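Local coordinates for oligopeptide ABC transporter, periplasmic oligopeptide-binding protein, putative (Thermotoga maritima MSB8, PDB 5IPW) that probably binds oligopeptides in the periplasm as the solute-binding component of an ABC-type peptide transporter, at residues 325-331 / 597-603; 131-135 / 186-192; 558-562 / 574-578. All coordinates share one frame; numbering follows the deposited sequence.

Contact 1. Residues 325-331 / 597-603; sequences GYRVLKW and SPAIAKN
Tyr326 to Leu329 pair with Ala599 to Lys602 as neighbouring antiparallel strands, their axes 4.6 Å apart at closest, with two-way backbone hydrogen bonds at the Arg327–Ala601 and Leu329–Ala599 pairs, the non-hydrogen-bonded pair Val328–Ile600 between them and a second one, Tyr326–Lys602, at the end. Further bonds extend this ladder at both ends, from Asn603 N to Gly325 O and from Ser597 N to Trp331 O. One face carries Arg327, Leu329, Ala599 and Ala601. Arg327 runs extended from CG to NE, and its NH1 donates to Lys602 O (2.6 Å); the oxygen lies in the guanidinium plane, but the nitrogen sits well above the carbonyl plane. Ala601 CB lies over a face of the same group, 3.5 Å from Arg327 NH1, and NH2 bonds Phe605 O. Replacing Arg327 by a leucine would probably leave Lys602 O and Phe605 O each short of a donor and uncover Ala601. Farther along, Ala599 CB sits over the six-membered ring of Trp331, 4.0 Å from its centroid, a CH-pi contact, while the indole NE1 bonds Pro609 O. Val328 and Ile600 occupy the other face, where Ile600 CB meets Tyr326 CD1 at 3.9 Å and the Tyr326 hydroxyl reaches Leu317 O of helix 311-324. Gly325 ends that helix in a Schellman motif. Lys602, bent at chi2 and chi3, brings CD to 3.4 Å from Gly325 O and bonds Gly324 O through NZ. A lysine at a helix C-terminus is likely to be electrostatically favourable, coupling the strand pair to the end of the helix that packs beneath it.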
# COMPACT_ATOMS: atom_id res chain seq x y z
N GLY A 325 25.00 -17.28 1.90
CA GLY A 325 25.70 -16.02 1.62
C GLY A 325 24.77 -14.82 1.50
O GLY A 325 24.99 -13.94 0.66
N TYR A 326 23.74 -14.78 2.34
CA TYR A 326 22.74 -13.72 2.30
C TYR A 326 22.28 -13.38 3.70
O TYR A 326 22.64 -14.03 4.66
CB TYR A 326 21.54 -14.14 1.43
CG TYR A 326 20.73 -15.29 1.98
CD1 TYR A 326 19.74 -15.08 2.93
CD2 TYR A 326 20.94 -16.60 1.54
CE1 TYR A 326 19.00 -16.13 3.43
CE2 TYR A 326 20.20 -17.66 2.03
CZ TYR A 326 19.24 -17.43 2.98
OH TYR A 326 18.51 -18.48 3.48
N ARG A 327 21.46 -12.33 3.80
CA ARG A 327 20.87 -11.94 5.07
C ARG A 327 19.37 -11.85 4.91
O ARG A 327 18.87 -11.64 3.81
CB ARG A 327 21.45 -10.60 5.56
CG ARG A 327 21.15 -9.39 4.69
CD ARG A 327 22.15 -8.27 4.96
NE ARG A 327 21.94 -7.08 4.14
CZ ARG A 327 22.20 -7.01 2.84
NH1 ARG A 327 22.65 -8.06 2.18
NH2 ARG A 327 21.99 -5.87 2.19
N VAL A 328 18.66 -12.03 6.02
CA VAL A 328 17.21 -11.97 6.03
C VAL A 328 16.81 -10.62 6.60
O VAL A 328 17.16 -10.27 7.73
CB VAL A 328 16.60 -13.08 6.90
CG1 VAL A 328 15.10 -12.88 7.06
CG2 VAL A 328 16.87 -14.45 6.27
N LEU A 329 16.05 -9.87 5.81
CA LEU A 329 15.62 -8.54 6.20
C LEU A 329 14.26 -8.65 6.89
O LEU A 329 13.31 -9.22 6.34
CB LEU A 329 15.56 -7.62 4.98
CG LEU A 329 16.92 -7.49 4.29
CD1 LEU A 329 16.78 -6.96 2.88
CD2 LEU A 329 17.86 -6.61 5.09
N LYS A 330 14.20 -8.11 8.11
CA LYS A 330 13.02 -8.23 8.96
C LYS A 330 11.99 -7.17 8.62
O LYS A 330 11.61 -6.36 9.46
CB LYS A 330 13.41 -8.12 10.45
CG LYS A 330 13.72 -9.44 11.13
CD LYS A 330 15.16 -9.88 10.94
CE LYS A 330 15.37 -11.30 11.45
NZ LYS A 330 16.71 -11.83 11.04
N TRP A 331 11.52 -7.18 7.37
CA TRP A 331 10.45 -6.27 6.97
C TRP A 331 9.12 -6.80 7.50
O TRP A 331 8.95 -8.02 7.63
CB TRP A 331 10.38 -6.12 5.45
CG TRP A 331 11.62 -5.55 4.82
CD1 TRP A 331 12.74 -5.09 5.45
CD2 TRP A 331 11.84 -5.35 3.43
NE1 TRP A 331 13.64 -4.63 4.54
CE2 TRP A 331 13.11 -4.78 3.29
CE3 TRP A 331 11.08 -5.61 2.29
CZ2 TRP A 331 13.64 -4.47 2.05
CZ3 TRP A 331 11.61 -5.30 1.06
CH2 TRP A 331 12.88 -4.73 0.95
N SER A 597 7.24 -10.00 7.23
CA SER A 597 7.13 -10.18 5.78
C SER A 597 8.54 -10.04 5.21
O SER A 597 8.87 -9.01 4.63
CB SER A 597 6.20 -9.13 5.18
OG SER A 597 5.99 -9.36 3.79
N PRO A 598 9.37 -11.07 5.40
CA PRO A 598 10.80 -10.92 5.21
C PRO A 598 11.25 -10.94 3.76
O PRO A 598 10.56 -11.46 2.88
CB PRO A 598 11.37 -12.12 5.95
CG PRO A 598 10.33 -13.17 5.77
CD PRO A 598 9.02 -12.43 5.85
N ALA A 599 12.42 -10.37 3.54
CA ALA A 599 13.07 -10.37 2.25
C ALA A 599 14.46 -10.91 2.47
O ALA A 599 14.91 -11.05 3.61
CB ALA A 599 13.14 -8.96 1.69
N ILE A 600 15.15 -11.20 1.38
CA ILE A 600 16.55 -11.56 1.47
C ILE A 600 17.35 -10.73 0.50
O ILE A 600 16.84 -10.28 -0.52
CB ILE A 600 16.80 -13.07 1.24
CG1 ILE A 600 16.58 -13.47 -0.22
CG2 ILE A 600 15.91 -13.89 2.16
CD1 ILE A 600 17.06 -14.88 -0.53
N ALA A 601 18.61 -10.52 0.86
CA ALA A 601 19.56 -9.85 0.01
C ALA A 601 20.90 -10.51 0.23
O ALA A 601 21.32 -10.70 1.36
CB ALA A 601 19.64 -8.38 0.38
N LYS A 602 21.58 -10.87 -0.84
CA LYS A 602 22.93 -11.35 -0.74
C LYS A 602 23.78 -10.34 0.01
O LYS A 602 23.50 -9.15 -0.00
CB LYS A 602 23.52 -11.59 -2.13
CG LYS A 602 22.89 -12.77 -2.87
CD LYS A 602 23.41 -14.10 -2.37
CE LYS A 602 24.78 -14.40 -2.95
NZ LYS A 602 25.13 -15.82 -2.67
N ASN A 603 24.84 -10.83 0.65
CA ASN A 603 25.73 -9.97 1.41
C ASN A 603 26.44 -8.91 0.58
O ASN A 603 26.88 -7.90 1.14
CB ASN A 603 26.77 -10.82 2.15
CG ASN A 603 26.16 -11.68 3.23
OD1 ASN A 603 25.11 -11.34 3.77
ND2 ASN A 603 26.80 -12.79 3.53
O HOH W 1 25.14 -14.47 5.49

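Contact 2. Residues 131-135 / 186-192; sequences DIVFW and GFTGAPA
Trp135 leaves helix 129-140 with CG anti to the backbone N (chi1 176°), which lays its indole along the loop 186-189. Its CB rests 3.4 Å from Gly189 CA, and CG is near the same atom. CD1 comes to 4.3 Å from Ala190 CB. Over one face of the ring system lies Gly186 O, offset toward the rim and 3.4 Å from CZ2; that carbonyl also accepts Gly189 N to close a type I turn. At the far edge, CZ3 reaches Phe187 CD1 at 3.5 Å, the indole edge meeting the Phe187 face in an offset edge-to-face pair with planes at 83°. A CB on Gly189 would run into Asp131 O and Ile132 CA, so the close approach of helix and loop depends on glycine. Phe134, one residue back, receives Ala192 CB over its ring. Asp131 supplies the polar part: its backbone O accepts Ala190 N (3.3 Å) and Trp135 N from opposite faces of its plane, while OD1 takes Ala192 N at 3.1 Å, from above the carboxylate plane. With OD2 bonded to Trp121 NE1, this buried carboxylate has a donor on each oxygen, which is likely to favour its charged form and ties helix 129-140 to the start of helix 192-195.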
# COMPACT_ATOMS: atom_id res chain seq x y z
N ASP A 131 2.88 14.38 -22.90
CA ASP A 131 2.78 12.93 -22.66
C ASP A 131 1.85 12.59 -21.50
O ASP A 131 1.22 11.53 -21.49
CB ASP A 131 4.16 12.34 -22.41
CG ASP A 131 5.02 12.33 -23.65
OD1 ASP A 131 4.47 12.02 -24.73
OD2 ASP A 131 6.23 12.61 -23.54
N ILE A 132 1.78 13.47 -20.51
CA ILE A 132 0.85 13.29 -19.40
C ILE A 132 -0.56 13.56 -19.88
O ILE A 132 -1.47 12.78 -19.61
CB ILE A 132 1.19 14.21 -18.22
CG1 ILE A 132 2.59 13.86 -17.69
CG2 ILE A 132 0.14 14.06 -17.11
CD1 ILE A 132 3.12 14.80 -16.62
N VAL A 133 -0.74 14.66 -20.62
CA VAL A 133 -2.06 15.02 -21.14
C VAL A 133 -2.57 13.91 -22.06
O VAL A 133 -3.71 13.45 -21.95
CB VAL A 133 -2.03 16.35 -21.92
CG1 VAL A 133 -3.37 16.61 -22.60
CG2 VAL A 133 -1.68 17.51 -21.00
N PHE A 134 -1.71 13.47 -22.96
CA PHE A 134 -2.03 12.35 -23.83
C PHE A 134 -2.55 11.17 -23.01
O PHE A 134 -3.57 10.58 -23.34
CB PHE A 134 -0.80 11.92 -24.61
CG PHE A 134 -0.99 10.66 -25.38
CD1 PHE A 134 -1.78 10.65 -26.52
CD2 PHE A 134 -0.41 9.48 -24.96
CE1 PHE A 134 -1.97 9.49 -27.23
CE2 PHE A 134 -0.60 8.31 -25.67
CZ PHE A 134 -1.38 8.32 -26.81
N TRP A 135 -1.84 10.85 -21.94
CA TRP A 135 -2.23 9.75 -21.08
C TRP A 135 -3.60 9.97 -20.42
O TRP A 135 -4.46 9.09 -20.49
CB TRP A 135 -1.16 9.50 -20.02
CG TRP A 135 -1.55 8.44 -19.04
CD1 TRP A 135 -1.63 7.10 -19.27
CD2 TRP A 135 -1.90 8.64 -17.67
NE1 TRP A 135 -2.01 6.45 -18.13
CE2 TRP A 135 -2.18 7.37 -17.13
CE3 TRP A 135 -2.00 9.76 -16.85
CZ2 TRP A 135 -2.56 7.20 -15.80
CZ3 TRP A 135 -2.39 9.59 -15.53
CH2 TRP A 135 -2.67 8.32 -15.01
N GLY A 186 -0.02 6.14 -12.11
CA GLY A 186 0.86 6.29 -13.28
C GLY A 186 0.79 7.66 -13.95
O GLY A 186 0.73 7.75 -15.19
N PHE A 187 0.85 8.71 -13.14
CA PHE A 187 0.66 10.08 -13.61
C PHE A 187 1.82 10.63 -14.44
O PHE A 187 1.74 11.75 -14.95
CB PHE A 187 0.31 11.00 -12.44
CG PHE A 187 -0.99 10.64 -11.80
CD1 PHE A 187 -2.19 11.09 -12.33
CD2 PHE A 187 -1.03 9.79 -10.70
CE1 PHE A 187 -3.40 10.72 -11.77
CE2 PHE A 187 -2.24 9.43 -10.13
CZ PHE A 187 -3.43 9.89 -10.66
N THR A 188 2.87 9.83 -14.61
CA THR A 188 3.98 10.20 -15.47
C THR A 188 3.61 10.14 -16.94
O THR A 188 4.31 10.68 -17.78
CB THR A 188 5.20 9.31 -15.22
OG1 THR A 188 4.83 7.94 -15.35
CG2 THR A 188 5.74 9.56 -13.81
N GLY A 189 2.51 9.45 -17.25
CA GLY A 189 1.95 9.47 -18.60
C GLY A 189 2.47 8.34 -19.48
O GLY A 189 2.92 7.32 -18.97
N ALA A 190 2.41 8.55 -20.79
CA ALA A 190 2.82 7.53 -21.75
C ALA A 190 3.36 8.20 -23.02
O ALA A 190 3.05 9.36 -23.28
CB ALA A 190 1.64 6.63 -22.08
N PRO A 191 4.17 7.47 -23.80
CA PRO A 191 4.89 8.08 -24.93
C PRO A 191 4.03 8.30 -26.17
O PRO A 191 3.93 7.43 -27.03
CB PRO A 191 6.00 7.07 -25.20
CG PRO A 191 5.43 5.76 -24.78
CD PRO A 191 4.54 6.06 -23.60
N ALA A 192 3.43 9.48 -26.25
CA ALA A 192 2.57 9.84 -27.37
C ALA A 192 3.28 9.68 -28.71
O ALA A 192 2.67 9.25 -29.69
CB ALA A 192 2.07 11.26 -27.21

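Contact 3. Residues 558-562 / 574-578; sequences LYYQI and LMAEA
Leu558 and Leu574 both hold CG anti to their own carbonyl carbon (chi1 -68° and -71°), and Ile562 places CG1 likewise, which carries all three branched side chains into the space between two helices. Leu558 meets the farther turn: its CD1 lies 3.8 Å from Ala578 CB and also touches Glu577 CB. Its other branch, CD2, comes within 4.3 Å of Leu574 CD2. One turn on, Ile562 and Leu574 slide past each other in opposite directions, with Ile562 CG1 3.6 Å from Leu574 CB. The end of the isoleucine goes on to Met575, CD1 meeting SD at 3.6 Å, with the two side chains roughly at right angles. Gln561, which is exposed, crosses Leu574 at about a right angle, its OE1 at 3.9 Å from Leu574 CD2. No hydrogen bond joins the two segments; apolar contact holds them. Ile581 from farther along helix 568-584 also touches Leu558, and Leu501 reaches Ile562 from a loop. Phe508 meets the ring of Tyr559 and also touches Met575, so one loop residue contacts both helices. The segments run at 163° with axes 9.9 Å apart, and only a short connection separates helices 550-564 and 568-584, the antiparallel packing characteristic of an alpha-helical hairpin.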
# COMPACT_ATOMS: atom_id res chain seq x y z
N LEU A 558 -14.16 14.23 10.67
CA LEU A 558 -12.71 14.18 10.49
C LEU A 558 -12.33 13.74 9.09
O LEU A 558 -11.52 14.39 8.43
CB LEU A 558 -12.07 13.24 11.52
CG LEU A 558 -12.10 13.67 12.99
CD1 LEU A 558 -11.33 12.67 13.85
CD2 LEU A 558 -11.53 15.07 13.19
N TYR A 559 -12.93 12.64 8.62
CA TYR A 559 -12.60 12.13 7.29
C TYR A 559 -12.86 13.16 6.20
O TYR A 559 -12.03 13.37 5.32
CB TYR A 559 -13.36 10.86 6.94
CG TYR A 559 -13.02 10.42 5.53
CD1 TYR A 559 -11.81 9.79 5.26
CD2 TYR A 559 -13.88 10.69 4.47
CE1 TYR A 559 -11.48 9.42 3.97
CE2 TYR A 559 -13.56 10.33 3.18
CZ TYR A 559 -12.35 9.69 2.94
OH TYR A 559 -12.03 9.32 1.66
N TYR A 560 -14.03 13.80 6.25
CA TYR A 560 -14.41 14.74 5.20
C TYR A 560 -13.62 16.04 5.25
O TYR A 560 -13.53 16.76 4.25
CB TYR A 560 -15.92 14.95 5.18
CG TYR A 560 -16.60 13.83 4.44
CD1 TYR A 560 -16.98 12.66 5.09
CD2 TYR A 560 -16.80 13.91 3.06
CE1 TYR A 560 -17.58 11.62 4.39
CE2 TYR A 560 -17.39 12.88 2.36
CZ TYR A 560 -17.77 11.74 3.03
OH TYR A 560 -18.36 10.72 2.32
N GLN A 561 -13.04 16.33 6.41
CA GLN A 561 -12.04 17.38 6.52
C GLN A 561 -10.77 16.93 5.83
O GLN A 561 -10.23 17.65 4.98
CB GLN A 561 -11.74 17.72 7.98
CG GLN A 561 -12.74 18.67 8.61
CD GLN A 561 -12.31 19.11 10.00
OE1 GLN A 561 -12.51 18.39 10.98
NE2 GLN A 561 -11.71 20.30 10.08
N ILE A 562 -10.30 15.74 6.18
CA ILE A 562 -9.08 15.20 5.60
C ILE A 562 -9.18 15.14 4.08
O ILE A 562 -8.22 15.45 3.38
CB ILE A 562 -8.76 13.80 6.16
CG1 ILE A 562 -8.36 13.89 7.64
CG2 ILE A 562 -7.62 13.16 5.37
CD1 ILE A 562 -8.21 12.56 8.33
N LEU A 574 -5.17 15.90 11.98
CA LEU A 574 -6.53 15.35 11.88
C LEU A 574 -6.58 13.84 12.12
O LEU A 574 -7.50 13.33 12.76
CB LEU A 574 -7.15 15.70 10.52
CG LEU A 574 -7.53 17.17 10.33
CD1 LEU A 574 -7.79 17.48 8.86
CD2 LEU A 574 -8.73 17.58 11.17
N MET A 575 -5.58 13.12 11.62
CA MET A 575 -5.46 11.68 11.87
C MET A 575 -5.17 11.40 13.33
O MET A 575 -5.57 10.35 13.85
CB MET A 575 -4.37 11.06 11.01
CG MET A 575 -4.73 10.93 9.53
SD MET A 575 -6.12 9.82 9.21
CE MET A 575 -5.50 8.25 9.80
N ALA A 576 -4.47 12.31 13.99
CA ALA A 576 -4.22 12.23 15.43
C ALA A 576 -5.54 12.13 16.19
O ALA A 576 -5.70 11.28 17.06
CB ALA A 576 -3.42 13.43 15.91
N GLU A 577 -6.49 13.00 15.84
CA GLU A 577 -7.80 13.04 16.49
C GLU A 577 -8.58 11.74 16.28
O GLU A 577 -9.20 11.20 17.20
CB GLU A 577 -8.64 14.19 15.96
CG GLU A 577 -7.93 15.53 15.89
CD GLU A 577 -8.88 16.69 15.96
OE1 GLU A 577 -9.61 16.79 16.96
OE2 GLU A 577 -8.90 17.51 15.02
N ALA A 578 -8.55 11.25 15.04
CA ALA A 578 -9.21 10.00 14.69
C ALA A 578 -8.69 8.85 15.53
O ALA A 578 -9.47 8.07 16.08
CB ALA A 578 -8.99 9.70 13.21

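The three contacts share no helix or strand, and their centres lie about 33 to 37 Å apart, so each settles a different region of the chain. All are largely buried, although two of the residues in contact 3, Gln561 and Glu577, are exposed, and one in contact 1, Asn603. Contact 1 joins segments 266 residues apart in sequence, and contact 3, nested inside that loop, lies across the chain's centre from it; contact 2 closes earlier. Their chemistry follows their elements: paired strands rely on backbone hydrogen bonds, a helix against an irregular loop combines aromatic faces and edges with a buried carboxylate, and a local helix pair depends on aliphatic side chains and a methionine sulfur.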